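Local structure of aminotransferase (Bacillus subtilis, 6L1O) at residues Lys239-Ala244 / Ala282-Asp287; Tyr209-Phe214 / Glu289-Leu294; Trp246-Ala251 / Gln278-Ala283. The protein is a pyridoxal-phosphate-dependent aminotransferase of the bac operon, which is responsible for biosynthesis of the dipeptide antibiotic bacilysin. One frame throughout, in Å; residues are numbered along the deposited sequence.

Contact 1: residues Lys239-Ala244 / Ala282-Asp287. With PLP (pyridoxal-5'-phosphate), chain E.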
loop_
_atom_site.group_PDB
_atom_site.type_symbol
_atom_site.label_atom_id
_atom_site.label_comp_id
_atom_site.label_asym_id
_atom_site.label_seq_id
_atom_site.Cartn_x
_atom_site.Cartn_y
_atom_site.Cartn_z
ATOM N N LYS B 239 -17.177 -2.122 2.201
ATOM C CA LYS B 239 -18.511 -2.380 2.734
ATOM C C LYS B 239 -19.581 -2.283 1.663
ATOM O O LYS B 239 -20.497 -3.046 1.646
ATOM C CB LYS B 239 -18.815 -1.414 3.884
ATOM C CG LYS B 239 -17.774 -1.414 5.013
ATOM C CD LYS B 239 -17.285 -2.821 5.349
ATOM C CE LYS B 239 -16.303 -2.859 6.458
ATOM N NZ LYS B 239 -15.593 -1.585 6.646
ATOM N N THR B 240 -19.480 -1.299 0.780
ATOM C CA THR B 240 -20.508 -1.070 -0.200
ATOM C C THR B 240 -20.696 -2.256 -1.121
ATOM O O THR B 240 -21.808 -2.628 -1.447
ATOM C CB THR B 240 -20.196 0.184 -1.053
ATOM O OG1 THR B 240 -20.184 1.333 -0.190
ATOM C CG2 THR B 240 -21.271 0.381 -2.108
ATOM N N PHE B 241 -19.604 -2.878 -1.492
ATOM C CA PHE B 241 -19.621 -3.887 -2.543
ATOM C C PHE B 241 -19.185 -5.247 -2.114
ATOM O O PHE B 241 -18.926 -6.133 -2.960
ATOM C CB PHE B 241 -18.736 -3.404 -3.706
ATOM C CG PHE B 241 -19.226 -2.141 -4.342
ATOM C CD1 PHE B 241 -20.382 -2.129 -5.090
ATOM C CD2 PHE B 241 -18.505 -0.946 -4.195
ATOM C CE1 PHE B 241 -20.841 -0.947 -5.669
ATOM C CE2 PHE B 241 -18.917 0.201 -4.827
ATOM C CZ PHE B 241 -20.105 0.192 -5.557
ATOM N N ASN B 242 -19.100 -5.483 -0.794
ATOM C CA ASN B 242 -18.516 -6.733 -0.282
ATOM C C ASN B 242 -17.143 -6.987 -0.947
ATOM O O ASN B 242 -16.852 -8.089 -1.505
ATOM C CB ASN B 242 -19.455 -7.916 -0.569
ATOM C CG ASN B 242 -20.784 -7.820 0.090
ATOM O OD1 ASN B 242 -20.929 -7.221 1.124
ATOM N ND2 ASN B 242 -21.802 -8.429 -0.530
ATOM N N MET B 243 -16.302 -5.954 -0.949
ATOM C CA MET B 243 -14.963 -6.041 -1.545
ATOM C C MET B 243 -13.852 -5.813 -0.533
ATOM O O MET B 243 -12.730 -5.350 -0.896
ATOM C CB MET B 243 -14.864 -5.040 -2.706
ATOM C CG MET B 243 -15.654 -5.455 -3.922
ATOM S SD MET B 243 -15.728 -4.225 -5.219
ATOM C CE MET B 243 -14.136 -4.577 -5.986
ATOM N N ALA B 244 -14.086 -6.203 0.728
ATOM C CA ALA B 244 -13.137 -5.948 1.802
ATOM C C ALA B 244 -11.775 -6.501 1.521
ATOM O O ALA B 244 -10.754 -5.841 1.815
ATOM C CB ALA B 244 -13.686 -6.426 3.147
ATOM N N ALA B 282 -16.445 -1.281 -12.694
ATOM C CA ALA B 282 -17.662 -2.049 -12.950
ATOM C C ALA B 282 -18.528 -2.003 -11.682
ATOM O O ALA B 282 -19.714 -1.967 -11.780
ATOM C CB ALA B 282 -17.357 -3.477 -13.343
ATOM N N ALA B 283 -17.899 -1.927 -10.497
ATOM C CA ALA B 283 -18.660 -1.744 -9.257
ATOM C C ALA B 283 -19.422 -0.444 -9.228
ATOM O O ALA B 283 -20.624 -0.404 -8.983
ATOM C CB ALA B 283 -17.776 -1.912 -8.030
ATOM N N LEU B 284 -18.737 0.628 -9.583
ATOM C CA LEU B 284 -19.295 1.933 -9.508
ATOM C C LEU B 284 -20.360 2.146 -10.584
ATOM O O LEU B 284 -21.339 2.858 -10.374
ATOM C CB LEU B 284 -18.207 2.992 -9.696
ATOM C CG LEU B 284 -17.102 3.030 -8.640
ATOM C CD1 LEU B 284 -16.046 4.078 -9.009
ATOM C CD2 LEU B 284 -17.712 3.233 -7.256
ATOM N N SER B 285 -20.124 1.611 -11.769
ATOM C CA SER B 285 -21.025 1.835 -12.875
ATOM C C SER B 285 -22.169 0.820 -12.861
ATOM O O SER B 285 -23.126 0.919 -13.639
ATOM C CB SER B 285 -20.292 1.767 -14.217
ATOM O OG SER B 285 -19.764 0.461 -14.453
ATOM N N GLY B 286 -22.101 -0.147 -11.978
ATOM C CA GLY B 286 -23.131 -1.167 -11.919
ATOM C C GLY B 286 -24.481 -0.747 -11.359
ATOM O O GLY B 286 -24.691 0.360 -10.916
ATOM N N ASP B 287 -25.436 -1.672 -11.455
ATOM C CA ASP B 287 -26.847 -1.419 -11.079
ATOM C C ASP B 287 -26.883 -1.135 -9.554
ATOM O O ASP B 287 -26.527 -2.001 -8.762
ATOM C CB ASP B 287 -27.661 -2.675 -11.436
ATOM C CG ASP B 287 -29.158 -2.547 -11.172
ATOM O OD1 ASP B 287 -29.578 -1.563 -10.500
ATOM O OD2 ASP B 287 -29.909 -3.442 -11.713
HETATM N N1 PLP E . -13.566 3.411 8.151
HETATM C C2 PLP E . -14.338 2.763 9.042
HETATM C C2A PLP E . -14.908 3.464 10.241
HETATM C C3 PLP E . -14.546 1.338 8.925
HETATM O O3 PLP E . -15.261 0.614 9.793
HETATM C C4 PLP E . -13.996 0.725 7.770
HETATM C C4A PLP E . -13.918 -0.777 7.877
HETATM C C5 PLP E . -13.182 1.495 6.839
HETATM C C6 PLP E . -13.035 2.854 7.070
HETATM C C5A PLP E . -12.637 0.917 5.566
HETATM O O4P PLP E . -11.707 -0.067 5.696
HETATM P P PLP E . -10.885 -0.578 4.377
HETATM O O1P PLP E . -9.455 -0.451 4.761
HETATM O O2P PLP E . -11.298 0.188 3.139
HETATM O O3P PLP E . -11.311 -2.012 4.226
#

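Contact 2: residues Tyr209-Phe214 / Glu289-Leu294. With PLP (pyridoxal-5'-phosphate), chain E.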
loop_
_atom_site.group_PDB
_atom_site.type_symbol
_atom_site.label_atom_id
_atom_site.label_comp_id
_atom_site.label_asym_id
_atom_site.label_seq_id
_atom_site.Cartn_x
_atom_site.Cartn_y
_atom_site.Cartn_z
ATOM N N TYR B 209 -19.431 3.740 5.250
ATOM C CA TYR B 209 -20.773 3.159 5.330
ATOM C C TYR B 209 -21.772 4.022 4.576
ATOM O O TYR B 209 -23.019 3.952 4.804
ATOM C CB TYR B 209 -21.184 2.915 6.816
ATOM C CG TYR B 209 -20.244 2.004 7.520
ATOM C CD1 TYR B 209 -20.380 0.590 7.417
ATOM C CD2 TYR B 209 -19.144 2.487 8.231
ATOM C CE1 TYR B 209 -19.482 -0.241 8.007
ATOM C CE2 TYR B 209 -18.253 1.642 8.829
ATOM C CZ TYR B 209 -18.422 0.276 8.711
ATOM O OH TYR B 209 -17.544 -0.581 9.259
ATOM N N GLY B 210 -21.264 4.804 3.625
ATOM C CA GLY B 210 -22.058 5.708 2.824
ATOM C C GLY B 210 -23.168 5.111 2.007
ATOM O O GLY B 210 -24.004 5.855 1.503
ATOM N N ALA B 211 -23.181 3.794 1.844
ATOM C CA ALA B 211 -24.271 3.107 1.152
ATOM C C ALA B 211 -25.398 2.747 2.154
ATOM O O ALA B 211 -26.500 2.410 1.770
ATOM C CB ALA B 211 -23.779 1.863 0.457
ATOM N N PHE B 212 -25.146 2.822 3.437
ATOM C CA PHE B 212 -26.047 2.172 4.393
ATOM C C PHE B 212 -26.666 3.108 5.402
ATOM O O PHE B 212 -26.283 3.101 6.546
ATOM C CB PHE B 212 -25.306 1.044 5.098
ATOM C CG PHE B 212 -24.705 0.052 4.153
ATOM C CD1 PHE B 212 -25.541 -0.814 3.431
ATOM C CD2 PHE B 212 -23.337 -0.012 3.938
ATOM C CE1 PHE B 212 -25.026 -1.752 2.572
ATOM C CE2 PHE B 212 -22.814 -0.955 3.060
ATOM C CZ PHE B 212 -23.660 -1.807 2.355
ATOM N N GLU B 213 -27.631 3.908 4.967
ATOM C CA GLU B 213 -28.499 4.612 5.867
ATOM C C GLU B 213 -29.919 4.209 5.506
ATOM O O GLU B 213 -30.315 4.312 4.347
ATOM C CB GLU B 213 -28.320 6.113 5.760
ATOM C CG GLU B 213 -29.316 6.904 6.619
ATOM C CD GLU B 213 -28.953 8.384 6.732
ATOM O OE1 GLU B 213 -27.826 8.778 6.331
ATOM O OE2 GLU B 213 -29.769 9.164 7.242
ATOM N N PHE B 214 -30.668 3.728 6.495
ATOM C CA PHE B 214 -31.917 2.993 6.227
ATOM C C PHE B 214 -33.152 3.832 5.921
ATOM O O PHE B 214 -33.944 3.438 5.054
ATOM C CB PHE B 214 -32.189 2.067 7.380
ATOM C CG PHE B 214 -31.098 1.082 7.600
ATOM C CD1 PHE B 214 -30.795 0.132 6.620
ATOM C CD2 PHE B 214 -30.341 1.103 8.777
ATOM C CE1 PHE B 214 -29.786 -0.798 6.817
ATOM C CE2 PHE B 214 -29.312 0.205 8.966
ATOM C CZ PHE B 214 -29.041 -0.769 7.988
ATOM N N GLU B 289 -29.317 -1.173 -7.623
ATOM C CA GLU B 289 -30.227 -2.122 -6.981
ATOM C C GLU B 289 -29.518 -3.256 -6.257
ATOM O O GLU B 289 -30.043 -3.793 -5.312
ATOM C CB GLU B 289 -31.237 -2.727 -8.006
ATOM N N HIS B 290 -28.303 -3.604 -6.671
ATOM C CA HIS B 290 -27.518 -4.609 -5.956
ATOM C C HIS B 290 -27.182 -4.144 -4.516
ATOM O O HIS B 290 -27.296 -4.894 -3.566
ATOM C CB HIS B 290 -26.195 -4.926 -6.705
ATOM C CG HIS B 290 -26.363 -5.701 -7.968
ATOM N ND1 HIS B 290 -26.631 -7.051 -7.990
ATOM C CD2 HIS B 290 -26.213 -5.330 -9.255
ATOM C CE1 HIS B 290 -26.685 -7.466 -9.239
ATOM N NE2 HIS B 290 -26.446 -6.439 -10.022
ATOM N N THR B 291 -26.785 -2.881 -4.393
ATOM C CA THR B 291 -26.407 -2.294 -3.122
ATOM C C THR B 291 -27.689 -2.055 -2.289
ATOM O O THR B 291 -27.665 -2.268 -1.121
ATOM C CB THR B 291 -25.629 -0.977 -3.331
ATOM O OG1 THR B 291 -24.550 -1.194 -4.263
ATOM C CG2 THR B 291 -25.043 -0.443 -2.061
ATOM N N GLU B 292 -28.799 -1.649 -2.918
ATOM C CA GLU B 292 -30.044 -1.476 -2.190
ATOM C C GLU B 292 -30.512 -2.824 -1.626
ATOM O O GLU B 292 -30.995 -2.893 -0.479
ATOM C CB GLU B 292 -31.141 -0.851 -3.063
ATOM C CG GLU B 292 -30.884 0.576 -3.536
ATOM C CD GLU B 292 -31.137 1.585 -2.427
ATOM O OE1 GLU B 292 -32.289 1.676 -1.979
ATOM O OE2 GLU B 292 -30.199 2.256 -1.963
ATOM N N SER B 293 -30.370 -3.885 -2.416
ATOM C CA SER B 293 -30.691 -5.220 -1.986
ATOM C C SER B 293 -29.857 -5.653 -0.756
ATOM O O SER B 293 -30.394 -6.254 0.207
ATOM C CB SER B 293 -30.474 -6.209 -3.112
ATOM O OG SER B 293 -30.964 -7.482 -2.777
ATOM N N LEU B 294 -28.561 -5.322 -0.763
ATOM C CA LEU B 294 -27.692 -5.567 0.309
ATOM C C LEU B 294 -28.079 -4.787 1.578
ATOM O O LEU B 294 -28.088 -5.348 2.670
ATOM C CB LEU B 294 -26.242 -5.245 -0.084
ATOM C CG LEU B 294 -25.189 -5.499 0.939
ATOM C CD1 LEU B 294 -25.167 -6.933 1.447
ATOM C CD2 LEU B 294 -23.840 -5.087 0.353
HETATM N N1 PLP E . -13.566 3.411 8.151
HETATM C C2 PLP E . -14.338 2.763 9.042
HETATM C C2A PLP E . -14.908 3.464 10.241
HETATM C C3 PLP E . -14.546 1.338 8.925
HETATM O O3 PLP E . -15.261 0.614 9.793
HETATM C C4 PLP E . -13.996 0.725 7.770
HETATM C C4A PLP E . -13.918 -0.777 7.877
HETATM C C5 PLP E . -13.182 1.495 6.839
HETATM C C6 PLP E . -13.035 2.854 7.070
HETATM C C5A PLP E . -12.637 0.917 5.566
HETATM O O4P PLP E . -11.707 -0.067 5.696
HETATM P P PLP E . -10.885 -0.578 4.377
HETATM O O1P PLP E . -9.455 -0.451 4.761
HETATM O O2P PLP E . -11.298 0.188 3.139
HETATM O O3P PLP E . -11.311 -2.012 4.226
#

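Contact 3: residues Trp246-Ala251 / Gln278-Ala283. With PLP (pyridoxal-5'-phosphate), chain E.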
loop_
_atom_site.group_PDB
_atom_site.type_symbol
_atom_site.label_atom_id
_atom_site.label_comp_id
_atom_site.label_asym_id
_atom_site.label_seq_id
_atom_site.Cartn_x
_atom_site.Cartn_y
_atom_site.Cartn_z
ATOM N N TRP B 246 -10.449 -7.064 -1.431
ATOM C CA TRP B 246 -9.885 -6.491 -2.664
ATOM C C TRP B 246 -8.952 -5.297 -2.440
ATOM O O TRP B 246 -8.055 -5.047 -3.275
ATOM C CB TRP B 246 -10.949 -6.076 -3.599
ATOM C CG TRP B 246 -11.861 -7.186 -4.069
ATOM C CD1 TRP B 246 -12.654 -8.023 -3.296
ATOM C CD2 TRP B 246 -12.129 -7.537 -5.428
ATOM N NE1 TRP B 246 -13.398 -8.857 -4.123
ATOM C CE2 TRP B 246 -13.076 -8.591 -5.423
ATOM C CE3 TRP B 246 -11.652 -7.070 -6.656
ATOM C CZ2 TRP B 246 -13.539 -9.175 -6.593
ATOM C CZ3 TRP B 246 -12.166 -7.634 -7.850
ATOM C CH2 TRP B 246 -13.061 -8.685 -7.798
ATOM N N ARG B 247 -9.126 -4.614 -1.323
ATOM C CA ARG B 247 -8.251 -3.492 -0.886
ATOM C C ARG B 247 -8.290 -2.305 -1.843
ATOM O O ARG B 247 -7.298 -2.005 -2.508
ATOM C CB ARG B 247 -6.817 -3.966 -0.668
ATOM C CG ARG B 247 -6.656 -5.233 0.191
ATOM C CD ARG B 247 -7.343 -5.184 1.504
ATOM N NE ARG B 247 -7.013 -3.973 2.272
ATOM C CZ ARG B 247 -7.885 -3.217 2.877
ATOM N NH1 ARG B 247 -9.181 -3.509 2.841
ATOM N NH2 ARG B 247 -7.487 -2.127 3.533
ATOM N N MET B 248 -9.443 -1.672 -1.979
ATOM C CA MET B 248 -9.573 -0.511 -2.833
ATOM C C MET B 248 -10.379 0.589 -2.172
ATOM O O MET B 248 -11.372 0.314 -1.476
ATOM C CB MET B 248 -10.198 -0.891 -4.173
ATOM C CG MET B 248 -9.186 -1.653 -5.095
ATOM S SD MET B 248 -9.829 -1.877 -6.736
ATOM C CE MET B 248 -11.060 -3.052 -6.397
ATOM N N ALA B 249 -9.943 1.839 -2.368
ATOM C CA ALA B 249 -10.588 2.984 -1.804
ATOM C C ALA B 249 -10.172 4.228 -2.571
ATOM O O ALA B 249 -9.208 4.181 -3.362
ATOM C CB ALA B 249 -10.244 3.095 -0.309
ATOM N N PHE B 250 -10.891 5.335 -2.391
ATOM C CA PHE B 250 -10.453 6.557 -3.006
ATOM C C PHE B 250 -10.766 7.738 -2.134
ATOM O O PHE B 250 -11.567 7.625 -1.204
ATOM C CB PHE B 250 -11.021 6.706 -4.431
ATOM C CG PHE B 250 -12.521 6.688 -4.497
ATOM C CD1 PHE B 250 -13.270 7.856 -4.260
ATOM C CD2 PHE B 250 -13.199 5.524 -4.769
ATOM C CE1 PHE B 250 -14.664 7.843 -4.316
ATOM C CE2 PHE B 250 -14.584 5.505 -4.815
ATOM C CZ PHE B 250 -15.314 6.655 -4.613
ATOM N N ALA B 251 -10.050 8.850 -2.369
ATOM C CA ALA B 251 -10.413 10.128 -1.777
ATOM C C ALA B 251 -10.915 11.063 -2.835
ATOM O O ALA B 251 -10.356 11.096 -3.967
ATOM C CB ALA B 251 -9.279 10.766 -1.036
ATOM N N GLN B 278 -10.430 -1.991 -13.199
ATOM C CA GLN B 278 -11.550 -2.266 -14.042
ATOM C C GLN B 278 -12.701 -2.874 -13.227
ATOM O O GLN B 278 -13.833 -2.548 -13.438
ATOM C CB GLN B 278 -11.130 -3.229 -15.169
ATOM C CG GLN B 278 -12.225 -3.564 -16.129
ATOM C CD GLN B 278 -11.715 -3.982 -17.527
ATOM O OE1 GLN B 278 -10.717 -3.466 -18.009
ATOM N NE2 GLN B 278 -12.415 -4.922 -18.166
ATOM N N ALA B 279 -12.393 -3.723 -12.256
ATOM C CA ALA B 279 -13.455 -4.237 -11.372
ATOM C C ALA B 279 -14.075 -3.117 -10.568
ATOM O O ALA B 279 -15.303 -3.075 -10.356
ATOM C CB ALA B 279 -12.888 -5.321 -10.463
ATOM N N ALA B 280 -13.249 -2.192 -10.092
ATOM C CA ALA B 280 -13.740 -1.065 -9.313
ATOM C C ALA B 280 -14.665 -0.193 -10.151
ATOM O O ALA B 280 -15.730 0.279 -9.697
ATOM C CB ALA B 280 -12.597 -0.242 -8.767
ATOM N N SER B 281 -14.321 -0.048 -11.418
ATOM C CA SER B 281 -15.105 0.745 -12.301
ATOM C C SER B 281 -16.454 0.045 -12.620
ATOM O O SER B 281 -17.463 0.716 -12.739
ATOM C CB SER B 281 -14.311 1.029 -13.589
ATOM O OG SER B 281 -15.186 1.591 -14.489
ATOM N N ALA B 282 -16.445 -1.281 -12.694
ATOM C CA ALA B 282 -17.662 -2.049 -12.950
ATOM C C ALA B 282 -18.528 -2.003 -11.682
ATOM O O ALA B 282 -19.714 -1.967 -11.780
ATOM C CB ALA B 282 -17.357 -3.477 -13.343
ATOM N N ALA B 283 -17.899 -1.927 -10.497
ATOM C CA ALA B 283 -18.660 -1.744 -9.257
ATOM C C ALA B 283 -19.422 -0.444 -9.228
ATOM O O ALA B 283 -20.624 -0.404 -8.983
ATOM C CB ALA B 283 -17.776 -1.912 -8.030
HETATM N N1 PLP E . -13.566 3.411 8.151
HETATM C C2 PLP E . -14.338 2.763 9.042
HETATM C C2A PLP E . -14.908 3.464 10.241
HETATM C C3 PLP E . -14.546 1.338 8.925
HETATM O O3 PLP E . -15.261 0.614 9.793
HETATM C C4 PLP E . -13.996 0.725 7.770
HETATM C C4A PLP E . -13.918 -0.777 7.877
HETATM C C5 PLP E . -13.182 1.495 6.839
HETATM C C6 PLP E . -13.035 2.854 7.070
HETATM C C5A PLP E . -12.637 0.917 5.566
HETATM O O4P PLP E . -11.707 -0.067 5.696
HETATM P P PLP E . -10.885 -0.578 4.377
HETATM O O1P PLP E . -9.455 -0.451 4.761
HETATM O O2P PLP E . -11.298 0.188 3.139
HETATM O O3P PLP E . -11.311 -2.012 4.226
#

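Contact 1: residues Lys239-Ala244 / Ala282-Asp287
Phe241 and Ala283 bring the two backbones closest, with their CA atoms 7.1 Å apart, where the turn after helix 237-240 faces the last part of helix 274-285. The Phe241 ring carries most of the contact. Ala283 puts its methyl squarely over one face of that ring. Ala283 CB is 3.7 Å from the centroid of the Phe241 ring and only 1° off the normal, a CH-pi contact. Thr240 CG2 lies over the opposite face, so the ring is sandwiched between two methyl groups. The far end of the ring reaches the backbone of the helix, where Phe241 CE1 is 3.4 Å from Ala283 O. Leu284 starts out away from the turn, but its branch returns, and Leu284 CD2 meets Phe241 CE2 at 4.1 Å. The two side chains cross at about a right angle. Met243 adds a lighter touch. Its chain is extended through chi2 (173°), which carries Met243 SD to 4.2 Å from Ala283 CB. Ile50 of helix 48-57 touches Phe241, Met243 and Ala283. Lys239, in helix 237-240 just before the turn, belongs to the pyridoxal-phosphate pocket, and its NZ is turned to the cofactor. The side chains that join the two segments are apolar and buried. The contact therefore rests on shape and dispersion, and it packs the turn that follows the pocket lysine against helix 274-285.

Contact 2: residues Tyr209-Phe214 / Glu289-Leu294
Ala211 and Thr291 meet methyl to methyl, Ala211 CB lying 3.6 Å from Thr291 CG2. Thr291 has CG2 anti to its backbone N, and this places the methyl against the loop. Beside this pair, Phe212 meets Leu294. The Leu294 branch comes in at the edge of the ring, near its plane, with Leu294 CD2 3.8 Å from Phe212 CZ. Leu294 CG is anti to the backbone N (chi1 -178°), which swings the branch across to the ring. One face of the Phe212 ring lies under Ala211 CB, its neighbour in sequence. The ring therefore has a methyl over a face and a second methyl at its edge. Tyr298, further along helix 289-313, meets Phe212 edge-to-face.

The loop is shaped by a type I beta turn from Tyr209 to Phe212, closed by the Phe212 N to Tyr209 O hydrogen bond of 2.8 Å. It follows strand 202-206 of the mixed central sheet, in a class I aminotransferase fold. Helix 289-313 packs on it from outside the cofactor pocket. At the inner end of the turn, Tyr209 OH is hydrogen-bonded to the phenolic O3 of pyridoxal phosphate at 2.6 Å. Either oxygen could be the donor. O3 sits at the edge of the tyrosine ring, near its plane.

Further out, Tyr325 OH is hydrogen-bonded to Tyr209 OH, and Phe324 meets the Tyr209 ring edge-to-face. Backbone hydrogen bonds link Phe212 to Thr323 and Phe214 to Lys321, both on the chain segment that leads up to Phe324 and Tyr325.

Contact 3: residues Trp246-Ala251 / Gln278-Ala283
Trp246 and Met248 both extend toward helix 274-285, each meeting one alanine of the same turn. The Trp246 indole reaches it with the six-membered ring, and Trp246 CZ3 lies 3.6 Å from Ala279 CB. The methyl approaches obliquely. The pyrrole end is turned elsewhere, and NE1 is hydrogen-bonded to Thr46 OG1. Phe273 of the second subunit stacks on the indole, so this side chain also takes part in the dimer interface. Met248 lays its thioether end against Ala280. Met248 SD is 3.8 Å from Ala280 CB, and Met248 CE is 4.0 Å from the same CB. The chain is extended at chi2 (-171°) and bends at chi3, so sulfur and methyl both touch the alanine.

Arg247, between them in sequence, takes another course. The edge of its guanidinium is turned to the phosphate of pyridoxal phosphate, with phosphorus near the guanidinium plane. Arg247 NH1 is hydrogen-bonded to O3P of pyridoxal phosphate at 2.9 Å, and Arg247 NH2 to O1P at 2.9 Å. Both bonds are nearly straight, with N-H...acceptor angles of 171° and 177°. NH1 is also hydrogen-bonded to Ala244 O, which helps fix the rotation of the group.

Trp246 and Met248 thus make apolar contacts with the alanine methyls of the helix, while Arg247 grips the cofactor phosphate through two charge-assisted hydrogen bonds.

How the contacts relate
Each contact has one segment that reaches the same pyridoxal phosphate. Contact 2 supplies Tyr209 at the ring end of the cofactor, contact 1 the pocket lysine Lys239, and contact 3 Arg247 at the phosphate. Contacts 1 and 3 share Ala282 and Ala283 of helix 274-285, and their centres are 7 Å apart. They touch through two methionines, Met243 CE being 3.5 Å from Met248 CE. Contact 2 is 10 Å from contact 1, centre to centre. Phe212 CE2 meets Lys239 O at 3.4 Å, and Leu294 CD2 lies 3.7 Å from Thr240 O. Contacts 2 and 3 do not touch; their centres are 16 Å apart.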